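Local atomic coordinates of beta-mannosidase (Trichoderma harzianum, PDB entry 4CVU), a protein that probably hydrolyses terminal beta-linked mannose residues from the non-reducing ends of oligosaccharides, as a glycoside hydrolase of family 2. Residues Val411-Trp422 and Gly702-Asp710. Residues are numbered along the deposited sequence; the frame is centred on the assembly and turned at random.
Sequences VESQNFNMLRVW and GSLYWQLND. With CD (cadmium ion), chain T.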
ATOM      1  N   VAL A 411      19.467  -4.618 -21.397  1.00 35.96           N
ATOM      2  CA  VAL A 411      19.453  -5.326 -22.699  1.00 34.98           C
ATOM      3  C   VAL A 411      20.898  -5.685 -23.148  1.00 36.08           C
ATOM      4  O   VAL A 411      21.196  -6.823 -23.538  1.00 36.93           O
ATOM      5  CB  VAL A 411      18.750  -4.474 -23.794  1.00 35.10           C
ATOM      6  CG1 VAL A 411      19.019  -5.020 -25.211  1.00 35.45           C
ATOM      7  CG2 VAL A 411      17.237  -4.409 -23.572  1.00 34.81           C
ATOM      8  N   GLU A 412      21.777  -4.693 -23.132  1.00 36.82           N
ATOM      9  CA  GLU A 412      23.197  -4.906 -23.504  1.00 37.79           C
ATOM     10  C   GLU A 412      23.862  -5.937 -22.592  1.00 37.48           C
ATOM     11  O   GLU A 412      24.527  -6.909 -23.069  1.00 38.11           O
ATOM     12  CB  GLU A 412      23.963  -3.601 -23.430  1.00 37.24           C
ATOM     13  CG  GLU A 412      23.423  -2.533 -24.363  1.00 38.39           C
ATOM     14  CD  GLU A 412      24.510  -1.607 -24.843  1.00 40.84           C
ATOM     15  OE1 GLU A 412      25.386  -2.126 -25.568  1.00 37.90           O
ATOM     16  OE2 GLU A 412      24.495  -0.401 -24.469  1.00 40.37           O
ATOM     17  N   SER A 413      23.601  -5.786 -21.287  1.00 37.11           N
ATOM     18  CA  SER A 413      24.217  -6.648 -20.297  1.00 36.05           C
ATOM     19  C   SER A 413      23.838  -8.117 -20.438  1.00 36.59           C
ATOM     20  O   SER A 413      24.584  -8.991 -19.981  1.00 36.13           O
ATOM     21  CB  SER A 413      23.871  -6.220 -18.901  1.00 37.59           C
ATOM     22  OG  SER A 413      24.730  -6.889 -17.993  1.00 38.12           O
ATOM     23  N   GLN A 414      22.722  -8.379 -21.065  1.00 35.03           N
ATOM     24  CA  GLN A 414      22.228  -9.724 -21.271  1.00 35.81           C
ATOM     25  C   GLN A 414      22.772 -10.300 -22.554  1.00 35.49           C
ATOM     26  O   GLN A 414      22.422 -11.383 -22.931  1.00 37.49           O
ATOM     27  CB  GLN A 414      20.704  -9.722 -21.332  1.00 35.18           C
ATOM     28  CG  GLN A 414      19.948  -9.671 -20.009  1.00 34.37           C
ATOM     29  CD  GLN A 414      18.459  -9.857 -20.209  1.00 34.12           C
ATOM     30  OE1 GLN A 414      17.728  -8.913 -20.150  1.00 36.32           O
ATOM     31  NE2 GLN A 414      18.016 -11.069 -20.519  1.00 32.68           N
ATOM     32  N   ASN A 415      23.667  -9.570 -23.179  1.00 37.12           N
ATOM     33  CA  ASN A 415      24.290  -9.869 -24.460  1.00 38.46           C
ATOM     34  C   ASN A 415      23.328  -9.859 -25.658  1.00 37.97           C
ATOM     35  O   ASN A 415      23.529 -10.622 -26.568  1.00 38.07           O
ATOM     36  CB  ASN A 415      25.059 -11.235 -24.395  1.00 38.57           C
ATOM     37  CG  ASN A 415      26.184 -11.228 -23.387  1.00 40.20           C
ATOM     38  OD1 ASN A 415      27.056 -10.400 -23.435  1.00 39.78           O
ATOM     39  ND2 ASN A 415      26.133 -12.118 -22.440  1.00 40.10           N
ATOM     40  N   PHE A 416      22.318  -8.983 -25.647  1.00 34.38           N
ATOM     41  CA  PHE A 416      21.382  -8.857 -26.745  1.00 34.95           C
ATOM     42  C   PHE A 416      22.044  -8.220 -27.977  1.00 35.71           C
ATOM     43  O   PHE A 416      22.975  -7.503 -27.854  1.00 36.02           O
ATOM     44  CB  PHE A 416      20.162  -7.981 -26.357  1.00 34.09           C
ATOM     45  CG  PHE A 416      19.119  -8.661 -25.530  1.00 33.37           C
ATOM     46  CD1 PHE A 416      19.443  -9.524 -24.529  1.00 33.78           C
ATOM     47  CD2 PHE A 416      17.827  -8.362 -25.711  1.00 32.58           C
ATOM     48  CE1 PHE A 416      18.473 -10.074 -23.743  1.00 33.55           C
ATOM     49  CE2 PHE A 416      16.868  -8.911 -24.941  1.00 32.35           C
ATOM     50  CZ  PHE A 416      17.190  -9.758 -23.949  1.00 32.72           C
ATOM     51  N   ASN A 417      21.571  -8.518 -29.169  1.00 34.23           N
ATOM     52  CA  ASN A 417      21.819  -7.677 -30.324  1.00 33.93           C
ATOM     53  C   ASN A 417      20.542  -7.280 -31.030  1.00 33.80           C
ATOM     54  O   ASN A 417      20.596  -6.524 -32.001  1.00 34.31           O
ATOM     55  CB  ASN A 417      22.829  -8.306 -31.287  1.00 34.70           C
ATOM     56  CG  ASN A 417      22.423  -9.680 -31.723  1.00 34.06           C
ATOM     57  OD1 ASN A 417      21.250  -9.952 -31.832  1.00 33.49           O
ATOM     58  ND2 ASN A 417      23.385 -10.578 -31.862  1.00 35.65           N
ATOM     59  N   MET A 418      19.386  -7.701 -30.495  1.00 32.56           N
ATOM     60  CA  MET A 418      18.095  -7.416 -31.119  1.00 33.26           C
ATOM     61  C   MET A 418      16.969  -7.395 -30.088  1.00 31.90           C
ATOM     62  O   MET A 418      16.999  -8.165 -29.113  1.00 31.95           O
ATOM     63  CB  MET A 418      17.773  -8.499 -32.192  1.00 32.99           C
ATOM     64  CG  MET A 418      16.524  -8.225 -33.003  1.00 33.62           C
ATOM     65  SD  MET A 418      16.247  -9.496 -34.284  1.00 35.31           S
ATOM     66  CE  MET A 418      17.211  -8.858 -35.630  1.00 34.52           C
ATOM     67  N   LEU A 419      16.028  -6.464 -30.296  1.00 32.72           N
ATOM     68  CA  LEU A 419      14.702  -6.500 -29.725  1.00 32.56           C
ATOM     69  C   LEU A 419      13.668  -6.565 -30.831  1.00 34.25           C
ATOM     70  O   LEU A 419      13.777  -5.871 -31.869  1.00 36.42           O
ATOM     71  CB  LEU A 419      14.409  -5.264 -28.824  1.00 32.52           C
ATOM     72  CG  LEU A 419      15.308  -5.051 -27.623  1.00 31.56           C
ATOM     73  CD1 LEU A 419      15.102  -3.664 -27.017  1.00 32.82           C
ATOM     74  CD2 LEU A 419      15.076  -6.100 -26.571  1.00 32.10           C
ATOM     75  N   ARG A 420      12.620  -7.355 -30.610  1.00 33.62           N
ATOM     76  CA  ARG A 420      11.437  -7.254 -31.413  1.00 34.36           C
ATOM     77  C   ARG A 420      10.477  -6.295 -30.768  1.00 34.14           C
ATOM     78  O   ARG A 420      10.007  -6.569 -29.667  1.00 34.37           O
ATOM     79  CB  ARG A 420      10.745  -8.604 -31.563  1.00 33.12           C
ATOM     80  CG  ARG A 420       9.327  -8.462 -32.068  1.00 33.28           C
ATOM     81  CD  ARG A 420       8.853  -9.780 -32.637  1.00 32.67           C
ATOM     82  NE  ARG A 420       7.451  -9.725 -33.045  1.00 33.89           N
ATOM     83  CZ  ARG A 420       6.449 -10.436 -32.531  1.00 34.56           C
ATOM     84  NH1 ARG A 420       6.620 -11.287 -31.529  1.00 37.18           N
ATOM     85  NH2 ARG A 420       5.241 -10.289 -33.036  1.00 37.66           N
ATOM     86  N   VAL A 421      10.187  -5.195 -31.453  1.00 34.20           N
ATOM     87  CA  VAL A 421       9.251  -4.199 -30.980  1.00 35.14           C
ATOM     88  C   VAL A 421       7.840  -4.679 -31.355  1.00 34.79           C
ATOM     89  O   VAL A 421       7.339  -4.440 -32.449  1.00 35.39           O
ATOM     90  CB  VAL A 421       9.547  -2.787 -31.527  1.00 35.56           C
ATOM     91  CG1 VAL A 421       8.656  -1.753 -30.855  1.00 36.43           C
ATOM     92  CG2 VAL A 421      10.983  -2.427 -31.304  1.00 35.26           C
ATOM     93  N   TRP A 422       7.228  -5.352 -30.388  1.00 35.20           N
ATOM     94  CA  TRP A 422       5.999  -6.089 -30.515  1.00 35.20           C
ATOM     95  C   TRP A 422       4.797  -5.221 -30.875  1.00 35.43           C
ATOM     96  O   TRP A 422       4.641  -4.133 -30.342  1.00 34.10           O
ATOM     97  CB  TRP A 422       5.747  -6.795 -29.163  1.00 35.47           C
ATOM     98  CG  TRP A 422       4.409  -7.489 -29.073  1.00 33.91           C
ATOM     99  CD1 TRP A 422       4.116  -8.744 -29.544  1.00 33.63           C
ATOM    100  CD2 TRP A 422       3.210  -6.980 -28.503  1.00 32.73           C
ATOM    101  NE1 TRP A 422       2.804  -9.055 -29.265  1.00 33.50           N
ATOM    102  CE2 TRP A 422       2.222  -7.981 -28.642  1.00 33.59           C
ATOM    103  CE3 TRP A 422       2.854  -5.759 -27.905  1.00 33.56           C
ATOM    104  CZ2 TRP A 422       0.902  -7.802 -28.203  1.00 33.39           C
ATOM    105  CZ3 TRP A 422       1.559  -5.586 -27.456  1.00 33.55           C
ATOM    106  CH2 TRP A 422       0.592  -6.595 -27.615  1.00 33.76           C
ATOM    107  N   GLY A 702      18.322 -17.462 -34.608  1.00 35.38           N
ATOM    108  CA  GLY A 702      17.768 -16.457 -33.720  1.00 34.58           C
ATOM    109  C   GLY A 702      17.009 -16.947 -32.520  1.00 34.30           C
ATOM    110  O   GLY A 702      16.335 -17.979 -32.580  1.00 33.70           O
ATOM    111  N   SER A 703      17.133 -16.180 -31.416  1.00 33.14           N
ATOM    112  CA  SER A 703      16.406 -16.415 -30.200  1.00 32.37           C
ATOM    113  C   SER A 703      15.930 -15.100 -29.648  1.00 33.22           C
ATOM    114  O   SER A 703      16.778 -14.289 -29.207  1.00 33.39           O
ATOM    115  CB  SER A 703      17.314 -17.044 -29.175  1.00 32.59           C
ATOM    116  OG  SER A 703      16.667 -17.201 -27.924  1.00 31.98           O
ATOM    117  N   LEU A 704      14.612 -14.897 -29.657  1.00 32.26           N
ATOM    118  CA  LEU A 704      13.991 -13.727 -28.979  1.00 33.14           C
ATOM    119  C   LEU A 704      12.964 -14.217 -27.986  1.00 33.34           C
ATOM    120  O   LEU A 704      11.829 -14.550 -28.343  1.00 34.82           O
ATOM    121  CB  LEU A 704      13.332 -12.780 -29.994  1.00 32.55           C
ATOM    122  CG  LEU A 704      14.164 -12.311 -31.186  1.00 32.63           C
ATOM    123  CD1 LEU A 704      13.347 -11.475 -32.165  1.00 32.95           C
ATOM    124  CD2 LEU A 704      15.396 -11.550 -30.763  1.00 32.83           C
ATOM    125  N   TYR A 705      13.339 -14.291 -26.728  1.00 33.90           N
ATOM    126  CA  TYR A 705      12.398 -14.796 -25.738  1.00 34.31           C
ATOM    127  C   TYR A 705      11.214 -13.848 -25.479  1.00 35.04           C
ATOM    128  O   TYR A 705      11.287 -12.613 -25.673  1.00 33.81           O
ATOM    129  CB  TYR A 705      13.123 -15.232 -24.461  1.00 34.43           C
ATOM    130  CG  TYR A 705      13.697 -14.135 -23.538  1.00 34.04           C
ATOM    131  CD1 TYR A 705      12.868 -13.351 -22.757  1.00 33.97           C
ATOM    132  CD2 TYR A 705      15.076 -13.949 -23.416  1.00 34.42           C
ATOM    133  CE1 TYR A 705      13.402 -12.395 -21.876  1.00 33.97           C
ATOM    134  CE2 TYR A 705      15.609 -13.004 -22.546  1.00 34.16           C
ATOM    135  CZ  TYR A 705      14.773 -12.232 -21.780  1.00 33.86           C
ATOM    136  OH  TYR A 705      15.289 -11.280 -20.905  1.00 35.97           O
ATOM    137  N   TRP A 706      10.110 -14.456 -25.061  1.00 34.84           N
ATOM    138  CA  TRP A 706       8.910 -13.723 -24.650  1.00 34.25           C
ATOM    139  C   TRP A 706       8.909 -13.677 -23.122  1.00 34.81           C
ATOM    140  O   TRP A 706       8.780 -14.728 -22.490  1.00 32.48           O
ATOM    141  CB  TRP A 706       7.616 -14.400 -25.191  1.00 34.38           C
ATOM    142  CG  TRP A 706       6.489 -13.491 -24.881  1.00 35.13           C
ATOM    143  CD1 TRP A 706       5.797 -13.440 -23.731  1.00 35.22           C
ATOM    144  CD2 TRP A 706       6.059 -12.362 -25.656  1.00 35.58           C
ATOM    145  NE1 TRP A 706       4.931 -12.396 -23.729  1.00 34.91           N
ATOM    146  CE2 TRP A 706       5.065 -11.711 -24.912  1.00 35.60           C
ATOM    147  CE3 TRP A 706       6.388 -11.874 -26.917  1.00 35.28           C
ATOM    148  CZ2 TRP A 706       4.411 -10.608 -25.369  1.00 35.46           C
ATOM    149  CZ3 TRP A 706       5.743 -10.749 -27.382  1.00 35.21           C
ATOM    150  CH2 TRP A 706       4.759 -10.119 -26.603  1.00 35.87           C
ATOM    151  N   GLN A 707       9.044 -12.520 -22.458  1.00 33.62           N
ATOM    152  CA  GLN A 707       9.100 -11.183 -23.002  1.00 33.93           C
ATOM    153  C   GLN A 707      10.162 -10.458 -22.184  1.00 32.56           C
ATOM    154  O   GLN A 707      10.544 -10.927 -21.102  1.00 31.56           O
ATOM    155  CB  GLN A 707       7.756 -10.455 -22.832  1.00 33.44           C
ATOM    156  CG  GLN A 707       7.279 -10.355 -21.394  1.00 33.96           C
ATOM    157  CD  GLN A 707       5.803 -10.041 -21.233  1.00 34.30           C
ATOM    158  OE1 GLN A 707       4.957 -10.896 -21.452  1.00 34.00           O
ATOM    159  NE2 GLN A 707       5.488  -8.814 -20.813  1.00 33.11           N
ATOM    160  N   LEU A 708      10.687  -9.360 -22.714  1.00 32.28           N
ATOM    161  CA  LEU A 708      11.770  -8.697 -22.032  1.00 33.39           C
ATOM    162  C   LEU A 708      11.243  -8.154 -20.738  1.00 34.63           C
ATOM    163  O   LEU A 708      11.836  -8.370 -19.678  1.00 36.53           O
ATOM    164  CB  LEU A 708      12.350  -7.549 -22.884  1.00 33.50           C
ATOM    165  CG  LEU A 708      13.279  -6.545 -22.136  1.00 32.45           C
ATOM    166  CD1 LEU A 708      14.601  -7.173 -21.809  1.00 32.82           C
ATOM    167  CD2 LEU A 708      13.542  -5.355 -22.995  1.00 32.70           C
ATOM    168  N   ASN A 709      10.128  -7.420 -20.831  1.00 35.02           N
ATOM    169  CA  ASN A 709       9.806  -6.431 -19.802  1.00 33.78           C
ATOM    170  C   ASN A 709       8.331  -6.389 -19.394  1.00 34.83           C
ATOM    171  O   ASN A 709       7.478  -6.939 -20.111  1.00 34.01           O
ATOM    172  CB  ASN A 709      10.271  -5.050 -20.266  1.00 32.95           C
ATOM    173  CG  ASN A 709       9.500  -4.555 -21.476  1.00 32.98           C
ATOM    174  OD1 ASN A 709       9.389  -5.260 -22.478  1.00 32.87           O
ATOM    175  ND2 ASN A 709       8.962  -3.339 -21.394  1.00 33.73           N
ATOM    176  N   ASP A 710       8.040  -5.690 -18.278  1.00 33.76           N
ATOM    177  CA  ASP A 710       6.695  -5.606 -17.682  1.00 34.16           C
ATOM    178  C   ASP A 710       6.104  -4.198 -17.790  1.00 35.19           C
ATOM    179  O   ASP A 710       6.822  -3.210 -17.646  1.00 33.04           O
ATOM    180  CB  ASP A 710       6.688  -5.941 -16.177  1.00 34.34           C
ATOM    181  CG  ASP A 710       6.499  -7.422 -15.884  1.00 35.01           C
ATOM    182  OD1 ASP A 710       5.718  -8.096 -16.571  1.00 35.26           O
ATOM    183  OD2 ASP A 710       7.141  -7.918 -14.915  1.00 35.60           O
TER
HETATM  184 CD    CD T1015      27.591  -0.914 -25.512  1.00 51.19          CD
HETATM  185  O   HOH W   1      26.871   1.006 -24.869  1.00 42.05           O
HETATM  186  O   HOH W   2      28.654  -2.880 -26.123  1.00 33.84           O
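Trp422 and Trp706 both set CG anti to the backbone N (chi1 173° and -172°), which swings their indoles together: the six-membered edge of Trp706 meets the face of Trp422 in an edge-to-face pair, CH2 of Trp706 lying 3.3 Å from CD1 of Trp422. Gln414, extended beyond CG, carries its amide to the phenol of Tyr705, where NE2 donates to OH at 2.8 Å along an almost straight line, in the amide plane. Flat and polar only at its tip, Tyr705 also lays CE2 3.9 Å from Phe416 CZ. A phenylalanine in its place would probably keep this apolar contact but leave the amide of Gln414 without its phenol partner. Branched Leu708 sets CD2 against both Val411 CG2 and Leu419 CD2, three methyls meeting in a triangle, while Leu704 CD1 rests 3.9 Å from Arg420 CB. Strands 418-421 and 702-705 flank strand 380-389, parallel to it, in the (beta/alpha)8 barrel expected of a family 2 catalytic domain. The guanidinium of Arg420 is turned to Glu446 and Glu594, so only its aliphatic root serves the leucine. Apolar contacts thus fill most of this buried interface, and the one hydrogen bond across it shares the buried NE2 of Gln414 with Ser733, so that two partners grip this nitrogen.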